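Local coordinates for protein trichothecene 15-O-acetyltransferase TRI3 (Fusarium sporotrichioides, PDB 3FOT) that acetylates the 15-hydroxyl of trichothecene intermediates during the biosynthesis of sesquiterpene mycotoxins such as T-2 toxin, at residues Leu68-Leu71 against Gln72-Lys75; His126-Pro129 against Thr130-Ala134; Ile365-Leu368 against Lys369-Thr372; Gly303-Ile306 against Ser307-Thr310. One frame throughout, in Å; residues are numbered along the deposited sequence. Where two conformers were deposited one is given.

Contact 1 of 4, residues Leu68-Leu71 against Gln72-Lys75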
ATOM      1  N   LEU A  68      21.209  17.596  18.971  1.00 14.18           N
ATOM      2  CA  LEU A  68      20.168  17.490  19.979  1.00 13.95           C
ATOM      3  C   LEU A  68      18.789  17.317  19.347  1.00 13.39           C
ATOM      4  O   LEU A  68      18.265  18.249  18.727  1.00 14.07           O
ATOM      5  CB  LEU A  68      20.177  18.756  20.843  1.00 14.70           C
ATOM      6  CG  LEU A  68      19.177  18.917  21.975  1.00 17.32           C
ATOM      7  CD1 LEU A  68      19.124  17.689  22.849  1.00 21.74           C
ATOM      8  CD2 LEU A  68      19.631  20.140  22.774  1.00 21.29           C
ATOM      9  N   LEU A  69      18.194  16.148  19.544  1.00 12.08           N
ATOM     10  CA  LEU A  69      16.861  15.879  19.034  1.00 10.66           C
ATOM     11  C   LEU A  69      15.858  15.827  20.159  1.00 10.51           C
ATOM     12  O   LEU A  69      16.135  15.259  21.226  1.00 10.98           O
ATOM     13  CB  LEU A  69      16.855  14.541  18.298  1.00 10.35           C
ATOM     14  CG  LEU A  69      17.795  14.430  17.091  1.00 10.55           C
ATOM     15  CD1 LEU A  69      17.696  12.998  16.530  1.00 11.15           C
ATOM     16  CD2 LEU A  69      17.459  15.491  16.033  1.00 11.86           C
ATOM     17  N   THR A  70      14.692  16.426  19.935  1.00  9.17           N
ATOM     18  CA  THR A  70      13.571  16.253  20.857  1.00  8.33           C
ATOM     19  C   THR A  70      12.322  15.984  20.034  1.00  7.68           C
ATOM     20  O   THR A  70      12.314  16.224  18.845  1.00  7.24           O
ATOM     21  CB  THR A  70      13.294  17.487  21.749  1.00  8.17           C
ATOM     22  OG1 THR A  70      12.822  18.577  20.934  1.00 10.05           O
ATOM     23  CG2 THR A  70      14.558  17.906  22.541  1.00  8.57           C
ATOM     24  N   LEU A  71      11.254  15.505  20.667  1.00  8.02           N
ATOM     25  CA  LEU A  71      10.006  15.350  19.894  1.00  9.44           C
ATOM     26  C   LEU A  71       9.517  16.697  19.380  1.00  9.75           C
ATOM     27  O   LEU A  71       9.083  16.812  18.221  1.00  8.97           O
ATOM     28  CB  LEU A  71       8.923  14.625  20.709  1.00  9.04           C
ATOM     29  CG  LEU A  71       9.229  13.159  21.028  1.00  9.72           C
ATOM     30  CD1 LEU A  71       8.253  12.698  22.136  1.00  9.97           C
ATOM     31  CD2 LEU A  71       9.063  12.299  19.813  1.00  8.71           C
ATOM     32  N   GLN A  72       9.616  17.734  20.220  1.00  9.82           N
ATOM     33  CA  GLN A  72       9.241  19.082  19.797  1.00 10.16           C
ATOM     34  C   GLN A  72      10.046  19.597  18.563  1.00  9.58           C
ATOM     35  O   GLN A  72       9.463  20.084  17.578  1.00  9.91           O
ATOM     36  CB  GLN A  72       9.302  20.048  21.002  1.00  9.91           C
ATOM     37  CG  GLN A  72       9.063  21.530  20.645  1.00 10.70           C
ATOM     38  CD  GLN A  72       8.813  22.442  21.876  1.00 14.22           C
ATOM     39  OE1 GLN A  72       7.942  22.167  22.701  1.00 23.44           O
ATOM     40  NE2 GLN A  72       9.530  23.538  21.953  1.00 20.17           N
ATOM     41  N   ASN A  73      11.373  19.447  18.567  1.00  8.68           N
ATOM     42  CA  ASN A  73      12.123  19.927  17.417  1.00  8.74           C
ATOM     43  C   ASN A  73      12.028  19.008  16.191  1.00  8.50           C
ATOM     44  O   ASN A  73      12.093  19.490  15.059  1.00  8.74           O
ATOM     45  CB  ASN A  73      13.548  20.463  17.754  1.00  9.63           C
ATOM     46  CG  ASN A  73      14.561  19.373  18.066  1.00 10.00           C
ATOM     47  OD1 ASN A  73      14.374  18.205  17.761  1.00  8.99           O
ATOM     48  ND2 ASN A  73      15.688  19.782  18.677  1.00 10.24           N
ATOM     49  N   LEU A  74      11.755  17.710  16.414  1.00  8.39           N
ATOM     50  CA  LEU A  74      11.489  16.807  15.282  1.00  8.61           C
ATOM     51  C   LEU A  74      10.188  17.186  14.582  1.00  8.66           C
ATOM     52  O   LEU A  74      10.110  17.211  13.343  1.00  8.12           O
ATOM     53  CB  LEU A  74      11.477  15.334  15.719  1.00  8.22           C
ATOM     54  CG  LEU A  74      12.876  14.745  15.978  1.00  9.70           C
ATOM     55  CD1 LEU A  74      12.795  13.403  16.738  1.00 12.36           C
ATOM     56  CD2 LEU A  74      13.639  14.581  14.645  1.00 11.54           C
ATOM     57  N   LYS A  75       9.173  17.520  15.377  1.00  8.49           N
ATOM     58  CA  LYS A  75       7.903  17.963  14.833  1.00  9.25           C
ATOM     59  C   LYS A  75       8.164  19.225  14.025  1.00  9.17           C
ATOM     60  O   LYS A  75       7.672  19.364  12.897  1.00  9.32           O
ATOM     61  CB  LYS A  75       6.904  18.226  15.957  1.00  8.78           C
ATOM     62  CG  LYS A  75       5.613  18.935  15.500  1.00  8.67           C
ATOM     63  CD  LYS A  75       4.489  18.719  16.522  1.00 10.42           C
ATOM     64  CE  LYS A  75       3.468  19.841  16.471  1.00 13.32           C
ATOM     65  NZ  LYS A  75       2.695  19.937  15.203  1.00 12.03           N
TER
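Thr70 and Asn73 form a capping box at the start of helix 71-88. Thr70 is the N-cap residue, and its OG1 accepts from the backbone N of Asn73 at 2.9 Å along a nearly straight line (167°). The return bond runs from the backbone N of Thr70 to Asn73 OD1 over 2.8 Å. Its N-H aims well at the oxygen but comes down from above the plane of the carboxamide, missing its lone pairs. Both side chains fold in over their own backbones: Thr70 OG1 (chi1 67°) and Asn73 CG (chi1 74°) each lie between the backbone N and the carbonyl carbon, so that each faces the other residue's N-H. The far side of the same amide is held too, because Asn73 ND2 donates to Leu68 O at 3.0 Å; two bonds thus fix its rotation and tie the incoming loop to the first helical turn.

A hydrophobic staple accompanies the box. Leu69, just before the cap, brings CD2 to within 4.2 Å of CD2 of Leu74, the two side chains meeting at a slant. Regular helix bonding takes over at once, with Leu74 N donating to Thr70 O at 2.9 Å and Lys75 N to Leu71 O at 2.9 Å. Leu74 packs onward against Leu161 and Ile172, while Leu71 points from the helix onto Val127 and Pro129 of strand 125-129. Lys75 swings its chain away from the cap, and NZ bonds to Ile125 O and forms a salt bridge with Glu79.

Contact 2 of 4, residues His126-Pro129 against Thr130-Ala134. With SO4 (sulfate ion), chain J.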
ATOM      1  N   HIS A 126       2.173  15.181  14.648  1.00 10.55           N
ATOM      2  CA  HIS A 126       1.818  14.997  16.056  1.00 12.17           C
ATOM      3  C   HIS A 126       2.923  14.276  16.790  1.00 11.76           C
ATOM      4  O   HIS A 126       3.628  13.463  16.208  1.00 10.92           O
ATOM      5  CB  HIS A 126       0.536  14.180  16.122  1.00 12.76           C
ATOM      6  CG  HIS A 126      -0.557  14.765  15.289  1.00 14.29           C
ATOM      7  ND1 HIS A 126      -1.186  15.940  15.629  1.00 17.33           N
ATOM      8  CD2 HIS A 126      -1.073  14.389  14.097  1.00 15.36           C
ATOM      9  CE1 HIS A 126      -2.064  16.252  14.690  1.00 17.57           C
ATOM     10  NE2 HIS A 126      -2.025  15.321  13.756  1.00 15.66           N
ATOM     11  N   VAL A 127       3.063  14.551  18.081  1.00 11.31           N
ATOM     12  CA  VAL A 127       4.072  13.848  18.860  1.00 11.80           C
ATOM     13  C   VAL A 127       3.502  13.305  20.171  1.00 11.62           C
ATOM     14  O   VAL A 127       2.508  13.846  20.721  1.00 12.33           O
ATOM     15  CB  VAL A 127       5.299  14.743  19.192  1.00 11.14           C
ATOM     16  CG1 VAL A 127       5.867  15.389  17.946  1.00 11.55           C
ATOM     17  CG2 VAL A 127       4.945  15.787  20.253  1.00 12.29           C
ATOM     18  N   GLN A 128       4.119  12.237  20.662  1.00 12.36           N
ATOM     19  CA  GLN A 128       3.733  11.657  21.948  1.00 13.57           C
ATOM     20  C   GLN A 128       4.960  11.094  22.645  1.00 13.22           C
ATOM     21  O   GLN A 128       5.607  10.211  22.107  1.00 13.06           O
ATOM     22  CB  GLN A 128       2.764  10.482  21.774  1.00 14.00           C
ATOM     23  CG  GLN A 128       1.451  10.741  21.088  1.00 16.88           C
ATOM     24  CD  GLN A 128       0.537   9.519  21.132  1.00 17.24           C
ATOM     25  OE1 GLN A 128       0.733   8.603  21.944  1.00 20.95           O
ATOM     26  NE2 GLN A 128      -0.469   9.502  20.258  1.00 21.27           N
ATOM     27  N   PRO A 129       5.280  11.596  23.861  1.00 13.71           N
ATOM     28  CA  PRO A 129       6.247  10.872  24.689  1.00 14.44           C
ATOM     29  C   PRO A 129       5.563   9.638  25.245  1.00 15.20           C
ATOM     30  O   PRO A 129       4.629   9.761  26.043  1.00 16.22           O
ATOM     31  CB  PRO A 129       6.594  11.862  25.814  1.00 14.95           C
ATOM     32  CG  PRO A 129       5.851  13.112  25.534  1.00 14.62           C
ATOM     33  CD  PRO A 129       4.783  12.816  24.504  1.00 14.83           C
ATOM     34  N   THR A 130       6.010   8.464  24.805  1.00 14.51           N
ATOM     35  CA  THR A 130       5.349   7.201  25.080  1.00 14.52           C
ATOM     36  C   THR A 130       6.267   6.021  24.768  1.00 14.81           C
ATOM     37  O   THR A 130       7.140   6.132  23.926  1.00 14.73           O
ATOM     38  CB  THR A 130       4.033   7.042  24.230  1.00 14.66           C
ATOM     39  OG1 THR A 130       3.372   5.809  24.572  1.00 15.59           O
ATOM     40  CG2 THR A 130       4.348   7.065  22.715  1.00 13.19           C
ATOM     41  N   ALA A 131       6.040   4.892  25.432  1.00 15.19           N
ATOM     42  CA  ALA A 131       6.723   3.648  25.089  1.00 15.87           C
ATOM     43  C   ALA A 131       6.014   2.830  23.998  1.00 16.13           C
ATOM     44  O   ALA A 131       6.565   1.848  23.534  1.00 15.58           O
ATOM     45  CB  ALA A 131       6.945   2.784  26.354  1.00 17.35           C
ATOM     46  N   LYS A 132       4.801   3.227  23.604  1.00 16.41           N
ATOM     47  CA  LYS A 132       4.070   2.507  22.554  1.00 17.29           C
ATOM     48  C   LYS A 132       4.807   2.570  21.217  1.00 15.97           C
ATOM     49  O   LYS A 132       5.433   3.596  20.874  1.00 15.38           O
ATOM     50  CB  LYS A 132       2.601   2.961  22.431  1.00 17.42           C
ATOM     51  CG  LYS A 132       2.336   4.235  21.655  1.00 19.56           C
ATOM     52  CD  LYS A 132       0.848   4.707  21.723  1.00 20.05           C
ATOM     53  CE  LYS A 132       0.519   5.348  23.075  1.00 22.75           C
ATOM     54  NZ  LYS A 132      -0.601   6.334  23.012  1.00 24.67           N
ATOM     55  N   SER A 133       4.747   1.459  20.486  1.00 14.33           N
ATOM     56  CA  SER A 133       5.283   1.393  19.125  1.00 13.41           C
ATOM     57  C   SER A 133       4.321   2.066  18.133  1.00 13.28           C
ATOM     58  O   SER A 133       3.174   2.349  18.469  1.00 12.53           O
ATOM     59  CB  SER A 133       5.473  -0.064  18.701  1.00 14.38           C
ATOM     60  OG  SER A 133       4.223  -0.688  18.466  1.00 13.32           O
ATOM     61  N   ALA A 134       4.792   2.284  16.904  1.00 11.69           N
ATOM     62  CA  ALA A 134       3.920   2.797  15.844  1.00 11.90           C
ATOM     63  C   ALA A 134       2.701   1.878  15.613  1.00 11.88           C
ATOM     64  O   ALA A 134       1.572   2.363  15.450  1.00 12.25           O
ATOM     65  CB  ALA A 134       4.728   3.017  14.538  1.00 12.17           C
TER
HETATM   66  S   SO4 J 528       0.182  17.486  18.658  1.00 36.46           S
HETATM   67  O1  SO4 J 528       1.552  16.949  18.856  1.00 29.17           O
HETATM   68  O2  SO4 J 528      -0.138  18.353  19.806  1.00 36.99           O
HETATM   69  O3  SO4 J 528       0.044  18.247  17.417  1.00 33.64           O
HETATM   70  O4  SO4 J 528      -0.811  16.407  18.605  1.00 35.81           O
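Gln128 and Pro129 end strand 125-129, and the chain stays extended through Thr130 before Ala131 turns it (phi/psi -87°/-8°) towards helix 134-147. The strand is at the margin of the six-stranded mixed sheet, beside the parallel strand 158-163, so this loop opens a beta-alpha-beta unit. Ser133 supplies the N-cap of its helix, with OG bonded to Asp136 N.

Two side chains stitch the bend. Thr130 makes an ST turn: OG1, held anti to its own nitrogen, accepts from Lys132 N at 3.1 Å, nearly straight at 169°, while its methyl CG2 lies 3.9 Å from Gln128 CB. The side chain of Lys132 then comes back roughly perpendicular to that of Gln128, bent at chi3, and NZ donates to Gln128 OE1 at 2.8 Å. The ammonium lies in the plane of the carboxamide, on a lone pair of the oxygen. Glu140 gives NZ a second, charged partner, and Leu137 packs against both side chains.

At the other end of the strand a sulfate ion, probably from the crystallisation liquor, lies at the edge of the His126 ring. ND1 donates to O4 of the sulfate at 3.0 Å and to O3 at 3.2 Å, sharing its proton between them, and Val127 N reaches sulfate O1 at 2.9 Å. The Lys132 ammonium would tend to polarise the Gln128 amide and strengthen their bond, an effect that the Glu140 carboxylate, partly balancing the charge, probably moderates.

Contact 3 of 4, residues Ile365-Leu368 against Lys369-Thr372. Unlike the reference sequence in segment 369-372: Thr372 (reference Ala).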
ATOM      1  N   ILE A 365      -4.441 -21.342 -10.910  1.00 16.08           N
ATOM      2  CA  ILE A 365      -3.686 -22.581 -10.714  1.00 16.74           C
ATOM      3  C   ILE A 365      -4.697 -23.733 -10.787  1.00 17.60           C
ATOM      4  O   ILE A 365      -5.609 -23.804  -9.974  1.00 17.11           O
ATOM      5  CB  ILE A 365      -2.916 -22.623  -9.363  1.00 15.95           C
ATOM      6  CG1 ILE A 365      -1.960 -21.415  -9.217  1.00 17.19           C
ATOM      7  CG2 ILE A 365      -2.182 -23.984  -9.208  1.00 18.14           C
ATOM      8  CD1 ILE A 365      -1.547 -21.109  -7.791  1.00 17.61           C
ATOM      9  N   GLU A 366      -4.544 -24.588 -11.802  1.00 19.12           N
ATOM     10  CA  GLU A 366      -5.378 -25.775 -11.948  1.00 20.53           C
ATOM     11  C   GLU A 366      -4.629 -26.970 -11.380  1.00 19.70           C
ATOM     12  O   GLU A 366      -3.462 -26.854 -10.981  1.00 20.31           O
ATOM     13  CB  GLU A 366      -5.710 -26.047 -13.423  1.00 20.47           C
ATOM     14  CG  GLU A 366      -6.271 -24.875 -14.225  1.00 21.78           C
ATOM     15  CD  GLU A 366      -6.342 -25.208 -15.710  1.00 23.25           C
ATOM     16  OE1 GLU A 366      -6.242 -24.284 -16.533  1.00 26.46           O
ATOM     17  OE2 GLU A 366      -6.491 -26.408 -16.056  1.00 27.41           O
ATOM     18  N   ASN A 367      -5.308 -28.116 -11.355  1.00 20.01           N
ATOM     19  CA  ASN A 367      -4.789 -29.391 -10.837  0.50 19.01           C
ATOM     20  C   ASN A 367      -4.213 -29.261  -9.435  1.00 18.86           C
ATOM     21  O   ASN A 367      -3.054 -29.598  -9.127  1.00 18.55           O
ATOM     22  CB  ASN A 367      -3.833 -30.090 -11.803  0.50 19.51           C
ATOM     23  CG  ASN A 367      -3.743 -31.595 -11.544  0.50 18.64           C
ATOM     24  OD1 ASN A 367      -4.388 -32.130 -10.634  0.50 16.83           O
ATOM     25  ND2 ASN A 367      -2.947 -32.280 -12.353  0.50 18.59           N
ATOM     26  N   LEU A 368      -5.083 -28.794  -8.556  1.00 17.61           N
ATOM     27  CA  LEU A 368      -4.698 -28.561  -7.172  1.00 16.24           C
ATOM     28  C   LEU A 368      -4.292 -29.852  -6.455  1.00 15.40           C
ATOM     29  O   LEU A 368      -3.408 -29.833  -5.589  1.00 14.24           O
ATOM     30  CB  LEU A 368      -5.809 -27.813  -6.420  1.00 15.74           C
ATOM     31  CG  LEU A 368      -6.127 -26.417  -6.985  1.00 15.75           C
ATOM     32  CD1 LEU A 368      -7.280 -25.752  -6.213  1.00 15.05           C
ATOM     33  CD2 LEU A 368      -4.891 -25.530  -6.944  1.00 14.43           C
ATOM     34  N   LYS A 369      -4.880 -30.989  -6.835  1.00 14.83           N
ATOM     35  CA  LYS A 369      -4.529 -32.226  -6.140  1.00 15.46           C
ATOM     36  C   LYS A 369      -3.055 -32.556  -6.356  1.00 14.85           C
ATOM     37  O   LYS A 369      -2.399 -33.027  -5.426  1.00 15.20           O
ATOM     38  CB  LYS A 369      -5.401 -33.420  -6.586  1.00 16.55           C
ATOM     39  CG  LYS A 369      -5.139 -34.735  -5.823  0.50 17.50           C
ATOM     40  CD  LYS A 369      -4.985 -34.557  -4.292  1.00 21.89           C
ATOM     41  CE  LYS A 369      -4.761 -35.888  -3.585  1.00 22.00           C
ATOM     42  NZ  LYS A 369      -3.591 -36.673  -4.117  1.00 23.49           N
ATOM     43  N   SER A 370      -2.545 -32.283  -7.561  1.00 13.22           N
ATOM     44  CA  SER A 370      -1.163 -32.628  -7.925  1.00 13.46           C
ATOM     45  C   SER A 370      -0.128 -31.794  -7.170  1.00 13.23           C
ATOM     46  O   SER A 370       1.038 -32.172  -7.151  1.00 13.30           O
ATOM     47  CB  SER A 370      -0.914 -32.468  -9.431  1.00 14.05           C
ATOM     48  OG  SER A 370      -0.896 -31.082  -9.778  1.00 14.26           O
ATOM     49  N   ILE A 371      -0.554 -30.669  -6.585  1.00 12.59           N
ATOM     50  CA  ILE A 371       0.342 -29.819  -5.782  1.00 12.81           C
ATOM     51  C   ILE A 371       0.015 -29.811  -4.280  1.00 13.72           C
ATOM     52  O   ILE A 371       0.599 -29.022  -3.516  1.00 14.18           O
ATOM     53  CB  ILE A 371       0.439 -28.353  -6.350  1.00 12.04           C
ATOM     54  CG1 ILE A 371      -0.909 -27.620  -6.260  1.00 12.50           C
ATOM     55  CG2 ILE A 371       1.025 -28.373  -7.784  1.00 11.39           C
ATOM     56  CD1 ILE A 371      -0.786 -26.105  -6.437  1.00 13.69           C
ATOM     57  N   THR A 372      -0.934 -30.657  -3.866  1.00 13.62           N
ATOM     58  CA  THR A 372      -1.318 -30.791  -2.456  1.00 14.91           C
ATOM     59  C   THR A 372      -0.271 -31.604  -1.703  1.00 15.29           C
ATOM     60  O   THR A 372      -0.137 -32.821  -1.888  1.00 16.35           O
ATOM     61  CB  THR A 372      -2.747 -31.385  -2.298  1.00 15.03           C
ATOM     62  OG1 THR A 372      -3.679 -30.536  -2.978  1.00 16.47           O
ATOM     63  CG2 THR A 372      -3.154 -31.492  -0.825  1.00 15.71           C
TER
HETATM   64  O   HOH W   1      -7.098 -31.451  -8.780  1.00 26.00           O
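Ser370 and Asn367 make the first polar link: OG donates to the backbone O of Asn367 at 2.7 Å, in the plane of that carbonyl. The hydroxyl gets there because chi1 of 71° places it between the backbone N and carbonyl carbon of Ser370. The backbone N of Ser370 adds only a weak bond to the same oxygen.

One residue on, Leu368 O is gripped by two donors. Ile371 N donates at 3.1 Å and Thr372 OG1 at 2.7 Å, both well out of the carbonyl plane, one on each face, so neither lies on a lone pair. Thr372 differs here from the reference sequence, which has alanine. A water accepts from Lys369 N at 3.0 Å; its link to the Asn367 side chain, deposited in two conformers, is weak and doubtful.

The apolar contacts gather round the end of Ile371. Its CD1 lies 3.8 Å from Ile365 CG2, the two side chains set crosswise, and 4.2 Å from Leu368 CD2. Leu319 of helix 306-321 touches both Leu368 and Ile371, and Ala389 of helix 379-401 also packs on Ile371.

Bonds from residue i+3 back to residue i follow one another here, Thr372 N to Lys369 O being the next: a run of overlapping tight turns by which the chain leaves strand 358-365 on its way to helix 379-401.

Contact 4 of 4, residues Gly303-Ile306 against Ser307-Thr310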
ATOM      1  N   GLY A 303      13.087 -14.113 -14.185  1.00 24.91           N
ATOM      2  CA  GLY A 303      11.669 -13.843 -14.317  1.00 23.15           C
ATOM      3  C   GLY A 303      10.867 -14.393 -13.148  1.00 21.83           C
ATOM      4  O   GLY A 303       9.710 -14.020 -12.971  1.00 23.29           O
ATOM      5  N   PHE A 304      11.469 -15.276 -12.355  1.00 20.10           N
ATOM      6  CA  PHE A 304      10.825 -15.747 -11.115  1.00 18.20           C
ATOM      7  C   PHE A 304      11.292 -14.991  -9.872  1.00 17.52           C
ATOM      8  O   PHE A 304      12.461 -14.586  -9.770  1.00 17.36           O
ATOM      9  CB  PHE A 304      11.053 -17.228 -10.921  1.00 17.96           C
ATOM     10  CG  PHE A 304      10.264 -18.084 -11.855  1.00 17.94           C
ATOM     11  CD1 PHE A 304       8.944 -18.411 -11.566  1.00 17.93           C
ATOM     12  CD2 PHE A 304      10.835 -18.549 -13.025  1.00 18.82           C
ATOM     13  CE1 PHE A 304       8.204 -19.219 -12.430  1.00 17.40           C
ATOM     14  CE2 PHE A 304      10.115 -19.352 -13.891  1.00 18.81           C
ATOM     15  CZ  PHE A 304       8.795 -19.685 -13.589  1.00 16.81           C
ATOM     16  N   THR A 305      10.379 -14.801  -8.919  1.00 15.92           N
ATOM     17  CA  THR A 305      10.704 -13.991  -7.761  1.00 15.77           C
ATOM     18  C   THR A 305      10.170 -14.625  -6.491  1.00 14.72           C
ATOM     19  O   THR A 305       9.320 -15.528  -6.513  1.00 14.15           O
ATOM     20  CB  THR A 305      10.046 -12.603  -7.840  1.00 15.83           C
ATOM     21  OG1 THR A 305       8.628 -12.784  -7.741  1.00 16.85           O
ATOM     22  CG2 THR A 305      10.399 -11.857  -9.162  1.00 17.20           C
ATOM     23  N   ILE A 306      10.657 -14.109  -5.376  1.00 13.76           N
ATOM     24  CA  ILE A 306      10.120 -14.480  -4.080  1.00 13.14           C
ATOM     25  C   ILE A 306       8.623 -14.162  -3.969  1.00 13.24           C
ATOM     26  O   ILE A 306       7.913 -14.825  -3.223  1.00 12.60           O
ATOM     27  CB  ILE A 306      10.956 -13.822  -2.950  1.00 13.25           C
ATOM     28  CG1 ILE A 306      10.580 -14.362  -1.575  1.00 13.22           C
ATOM     29  CG2 ILE A 306      10.908 -12.290  -3.012  1.00 13.24           C
ATOM     30  CD1 ILE A 306      11.626 -14.037  -0.477  1.00 13.49           C
ATOM     31  N   SER A 307       8.132 -13.169  -4.719  1.00 13.13           N
ATOM     32  CA  SER A 307       6.682 -12.897  -4.736  1.00 13.92           C
ATOM     33  C   SER A 307       5.878 -14.072  -5.348  1.00 13.57           C
ATOM     34  O   SER A 307       4.789 -14.427  -4.853  1.00 12.96           O
ATOM     35  CB  SER A 307       6.396 -11.627  -5.531  1.00 14.28           C
ATOM     36  OG  SER A 307       6.732 -10.498  -4.780  1.00 18.14           O
ATOM     37  N   HIS A 308       6.404 -14.659  -6.423  1.00 12.93           N
ATOM     38  CA  HIS A 308       5.800 -15.871  -7.000  1.00 12.40           C
ATOM     39  C   HIS A 308       5.793 -16.980  -5.962  1.00 12.07           C
ATOM     40  O   HIS A 308       4.785 -17.651  -5.756  1.00 11.85           O
ATOM     41  CB  HIS A 308       6.576 -16.357  -8.226  1.00 12.93           C
ATOM     42  CG  HIS A 308       6.547 -15.404  -9.376  1.00 15.20           C
ATOM     43  ND1 HIS A 308       7.674 -15.080 -10.096  1.00 17.36           N
ATOM     44  CD2 HIS A 308       5.527 -14.717  -9.942  1.00 18.33           C
ATOM     45  CE1 HIS A 308       7.353 -14.239 -11.062  1.00 18.56           C
ATOM     46  NE2 HIS A 308       6.056 -13.997 -10.990  1.00 18.36           N
ATOM     47  N   LEU A 309       6.937 -17.172  -5.314  1.00 10.99           N
ATOM     48  CA  LEU A 309       7.077 -18.242  -4.325  1.00 10.56           C
ATOM     49  C   LEU A 309       6.112 -18.039  -3.165  1.00 10.25           C
ATOM     50  O   LEU A 309       5.528 -18.996  -2.664  1.00  9.42           O
ATOM     51  CB  LEU A 309       8.511 -18.312  -3.802  1.00  9.89           C
ATOM     52  CG  LEU A 309       8.660 -19.470  -2.799  1.00  9.94           C
ATOM     53  CD1 LEU A 309       8.515 -20.829  -3.521  1.00  8.62           C
ATOM     54  CD2 LEU A 309       9.973 -19.405  -2.031  1.00 14.07           C
ATOM     55  N   THR A 310       5.968 -16.789  -2.725  1.00  9.76           N
ATOM     56  CA  THR A 310       5.027 -16.506  -1.649  1.00  9.79           C
ATOM     57  C   THR A 310       3.594 -16.869  -2.067  1.00  9.30           C
ATOM     58  O   THR A 310       2.847 -17.471  -1.304  1.00  8.47           O
ATOM     59  CB  THR A 310       5.113 -15.036  -1.164  1.00 10.61           C
ATOM     60  OG1 THR A 310       6.466 -14.762  -0.788  1.00 11.01           O
ATOM     61  CG2 THR A 310       4.229 -14.809   0.038  1.00 11.56           C
TER
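Thr305 and His308 form a capping box at the N-terminus of helix 306-321, with the imidazole in the return position. Thr305 OG1 accepts from His308 N at 3.2 Å (161°), and Thr305 N donates to His308 ND1 at 3.0 Å. This second bond is less straight, and Thr305 N lies 28° out of the ring plane. ND1 accepts here, which suggests that the ring's N-H, if the ring is neutral, is on NE2. Thr305 OG1 also stands over one face of the imidazole, displaced towards the rim, while Gly303 O meets the ring at its edge, in plane, 3.0 Å from CE1. His308 reaches back over the cap because its CG lies beside its own backbone N, opposite the carbonyl carbon (chi1 -65°).

Phe304 makes an oblique pair with the imidazole, centroids 5.7 Å apart. Its ring is held from outside by Lys394 of helix 379-401, which forms a cation-pi contact with it and also donates to Gly303 O; Cys390 and Arg391 of the same helix touch it as well. Gly303 itself has backbone angles at which a CB would collide with the preceding carbonyl O. Next along the chain, Ile306 packs on Ile292 and Val293 of helix 286-299, and Ser307 OG bonds to Ser438 OG.

At the first residue of the helix, Ile306 O accepts from one turn on, where Thr310 N at 2.8 Å and Thr310 OG1 at 2.8 Å straddle its carbonyl plane.

In the fold
Contacts 1 and 2 touch: Leu71 and Lys75 of helix 71-88 pack on Val127 and Pro129 of strand 125-129, so the start of the helix packs on the end of the sheet's edge strand. Contact 3 lies on the opposite side of the chain's centre from both; contact 4 is near it, centres about 18 Å apart, and both engage helices 306-321 and 379-401. Contacts 1, 3 and 4 are partly buried, whereas contact 2 is at the surface and relies on a lysine-to-amide bond and an ST turn. Contacts 1 and 4 carry the same N-terminal box, closed by an amide in one and an imidazole in the other; contact 3 combines hydroxyl-to-carbonyl bonds with isoleucine and leucine packing.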